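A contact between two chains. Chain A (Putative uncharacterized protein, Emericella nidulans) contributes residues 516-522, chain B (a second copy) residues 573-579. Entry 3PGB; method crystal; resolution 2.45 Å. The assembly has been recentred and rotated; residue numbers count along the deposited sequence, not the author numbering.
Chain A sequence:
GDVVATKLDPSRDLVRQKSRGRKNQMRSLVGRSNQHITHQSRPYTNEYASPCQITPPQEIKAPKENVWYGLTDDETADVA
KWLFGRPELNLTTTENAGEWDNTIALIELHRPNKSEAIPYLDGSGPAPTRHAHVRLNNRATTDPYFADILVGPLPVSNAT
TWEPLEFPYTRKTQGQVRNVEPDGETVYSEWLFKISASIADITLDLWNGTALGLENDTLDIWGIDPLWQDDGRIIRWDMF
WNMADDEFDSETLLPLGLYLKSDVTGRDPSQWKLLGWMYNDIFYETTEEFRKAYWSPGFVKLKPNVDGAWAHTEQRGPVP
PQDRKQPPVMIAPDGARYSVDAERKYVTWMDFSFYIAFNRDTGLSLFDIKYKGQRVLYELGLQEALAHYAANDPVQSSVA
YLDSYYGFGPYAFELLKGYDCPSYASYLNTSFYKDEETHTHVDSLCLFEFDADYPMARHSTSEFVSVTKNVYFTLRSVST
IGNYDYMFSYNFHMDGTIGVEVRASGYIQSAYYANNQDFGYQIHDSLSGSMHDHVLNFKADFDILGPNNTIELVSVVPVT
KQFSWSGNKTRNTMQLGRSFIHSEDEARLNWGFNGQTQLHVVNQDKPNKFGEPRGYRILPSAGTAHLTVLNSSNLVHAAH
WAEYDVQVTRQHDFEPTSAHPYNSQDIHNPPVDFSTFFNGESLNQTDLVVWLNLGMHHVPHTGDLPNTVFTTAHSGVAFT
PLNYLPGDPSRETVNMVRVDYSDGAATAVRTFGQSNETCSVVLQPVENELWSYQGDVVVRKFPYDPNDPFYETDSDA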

# COMPACT_ATOMS: atom_id res chain seq x y z
N ASN A 516 -23.69 9.92 -21.26
CA ASN A 516 -22.72 8.94 -20.75
C ASN A 516 -22.85 8.72 -19.24
O ASN A 516 -21.87 8.37 -18.57
CB ASN A 516 -21.31 9.40 -21.11
CG ASN A 516 -20.32 8.25 -21.21
OD1 ASN A 516 -20.61 7.23 -21.83
ND2 ASN A 516 -19.14 8.43 -20.63
N GLN A 517 -24.06 8.89 -18.70
CA GLN A 517 -24.30 8.86 -17.26
C GLN A 517 -23.94 7.53 -16.60
O GLN A 517 -23.57 7.52 -15.43
CB GLN A 517 -25.78 9.13 -16.96
CG GLN A 517 -26.24 10.55 -17.23
CD GLN A 517 -26.79 10.74 -18.63
OE1 GLN A 517 -26.49 9.96 -19.54
NE2 GLN A 517 -27.62 11.77 -18.81
N ASP A 518 -24.06 6.43 -17.35
CA ASP A 518 -23.87 5.09 -16.80
C ASP A 518 -22.41 4.62 -16.85
O ASP A 518 -22.09 3.52 -16.39
CB ASP A 518 -24.78 4.08 -17.53
CG ASP A 518 -26.26 4.26 -17.18
OD1 ASP A 518 -26.63 5.24 -16.50
OD2 ASP A 518 -27.07 3.40 -17.58
N PHE A 519 -21.53 5.47 -17.38
CA PHE A 519 -20.15 5.09 -17.63
C PHE A 519 -19.15 6.13 -17.13
O PHE A 519 -18.04 6.24 -17.67
CB PHE A 519 -19.94 4.85 -19.13
CG PHE A 519 -20.87 3.84 -19.72
CD1 PHE A 519 -20.47 2.51 -19.85
CD2 PHE A 519 -22.13 4.20 -20.14
CE1 PHE A 519 -21.33 1.56 -20.40
CE2 PHE A 519 -22.99 3.27 -20.69
CZ PHE A 519 -22.59 1.94 -20.82
N GLY A 520 -19.52 6.88 -16.10
CA GLY A 520 -18.62 7.86 -15.49
C GLY A 520 -19.31 9.05 -14.86
O GLY A 520 -20.55 9.08 -14.73
N TYR A 521 -18.51 10.03 -14.47
CA TYR A 521 -18.99 11.30 -13.95
C TYR A 521 -18.80 12.40 -14.97
O TYR A 521 -17.86 12.37 -15.76
CB TYR A 521 -18.21 11.71 -12.70
CG TYR A 521 -18.03 10.64 -11.67
CD1 TYR A 521 -19.11 10.12 -10.98
CD2 TYR A 521 -16.76 10.17 -11.34
CE1 TYR A 521 -18.95 9.15 -10.02
CE2 TYR A 521 -16.59 9.20 -10.38
CZ TYR A 521 -17.69 8.70 -9.72
OH TYR A 521 -17.52 7.73 -8.77
N GLN A 522 -19.67 13.39 -14.93
CA GLN A 522 -19.40 14.65 -15.60
C GLN A 522 -18.43 15.44 -14.71
O GLN A 522 -18.76 15.76 -13.57
CB GLN A 522 -20.69 15.43 -15.83
CG GLN A 522 -20.51 16.69 -16.64
CD GLN A 522 -21.81 17.23 -17.21
OE1 GLN A 522 -21.79 18.24 -17.92
N THR B 573 -19.06 -5.46 -22.11
CA THR B 573 -18.42 -4.23 -21.67
C THR B 573 -18.54 -4.15 -20.15
O THR B 573 -18.54 -5.17 -19.47
CB THR B 573 -19.07 -3.01 -22.39
OG1 THR B 573 -18.49 -1.79 -21.90
CG2 THR B 573 -20.57 -2.97 -22.17
N MET B 574 -18.60 -2.93 -19.61
CA MET B 574 -18.81 -2.72 -18.18
C MET B 574 -19.49 -1.38 -17.97
O MET B 574 -19.63 -0.59 -18.90
CB MET B 574 -17.49 -2.79 -17.40
CG MET B 574 -16.45 -1.72 -17.75
SD MET B 574 -14.90 -1.96 -16.84
CE MET B 574 -13.83 -0.74 -17.59
N GLN B 575 -19.89 -1.12 -16.73
CA GLN B 575 -20.80 -0.03 -16.42
C GLN B 575 -20.60 0.41 -14.97
O GLN B 575 -20.05 -0.34 -14.16
CB GLN B 575 -22.22 -0.54 -16.61
CG GLN B 575 -23.32 0.49 -16.56
CD GLN B 575 -24.70 -0.15 -16.65
OE1 GLN B 575 -25.51 -0.04 -15.73
NE2 GLN B 575 -24.96 -0.84 -17.76
N LEU B 576 -21.04 1.62 -14.65
CA LEU B 576 -21.10 2.06 -13.26
C LEU B 576 -22.42 1.61 -12.67
O LEU B 576 -23.46 1.72 -13.32
CB LEU B 576 -21.00 3.59 -13.14
CG LEU B 576 -19.64 4.26 -13.32
CD1 LEU B 576 -19.75 5.73 -12.95
CD2 LEU B 576 -18.57 3.58 -12.47
N GLY B 577 -22.38 1.09 -11.45
CA GLY B 577 -23.58 0.78 -10.69
C GLY B 577 -23.65 1.65 -9.45
O GLY B 577 -22.81 1.53 -8.57
N ARG B 578 -24.65 2.53 -9.38
CA ARG B 578 -24.77 3.47 -8.27
C ARG B 578 -25.94 3.19 -7.35
O ARG B 578 -27.04 2.90 -7.82
CB ARG B 578 -24.89 4.89 -8.79
CG ARG B 578 -23.78 5.27 -9.72
CD ARG B 578 -23.47 6.73 -9.62
NE ARG B 578 -22.98 7.26 -10.87
CZ ARG B 578 -22.71 8.54 -11.08
NH1 ARG B 578 -22.87 9.43 -10.09
NH2 ARG B 578 -22.28 8.94 -12.27
N SER B 579 -25.69 3.29 -6.05
CA SER B 579 -26.72 3.12 -5.04
C SER B 579 -26.33 3.86 -3.78
O SER B 579 -25.14 3.94 -3.46
CB SER B 579 -26.92 1.63 -4.73
OG SER B 579 -25.80 1.10 -4.04
O HOH W 1 -23.90 6.23 -13.18

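An irregular loop of chain A lies against a strand of chain B, burying 389 Å² in all. Leu576(B) (69 Å²) and Phe519(A) (59 Å²) give the largest shares; both are buried and nonpolar, which suits packing. Leu576(B) N donates a hydrogen bond to Asp518(A) O at 2.8 Å, nearly straight at 167°. Phe519(A) N donates a hydrogen bond to Asn516(A) O at 3.2 Å.

Phe519(A) has its CA-to-CB bond pointing away, yet chi1 m (-56°) and chi2 of -95° bring the ring end back. Its edge meets a carbonyl, with Phe519(A) CE1 3.1 Å from Met574(B) O. A polarised ring C-H suits that oxygen. Gln575(B) is extended, t at chi1 and chi2; Gln575(B) CG lies 3.3 Å from Asp518(A) O.

The CA-to-CB bond of Leu576(B) points toward the loop. With chi1 m and chi2 t, Leu576(B) CD1 reaches 3.4 Å from Gly520(A) N. At Gly520(A) a CB would jam against the preceding carbonyl oxygen; the backbone calls for glycine.

The CA-to-CB bond of Arg578(B) also points toward the loop. Chi1 m, chi2 between wells (-149°) and chi3 t carry the guanidinium among carbonyl oxygens. Gly520(A) O lies at its edge, 3.0 Å from Arg578(B) NH2. Tyr521(A), chi1 m, starts sideways but its end comes nearer: Tyr521(A) CD1 sits over one guanidinium face, 3.6 Å from Arg578(B) NH2. Water 1 accepts from Arg578(B) NE at 2.7 Å and donates to Gln517(A) O at 2.6 Å.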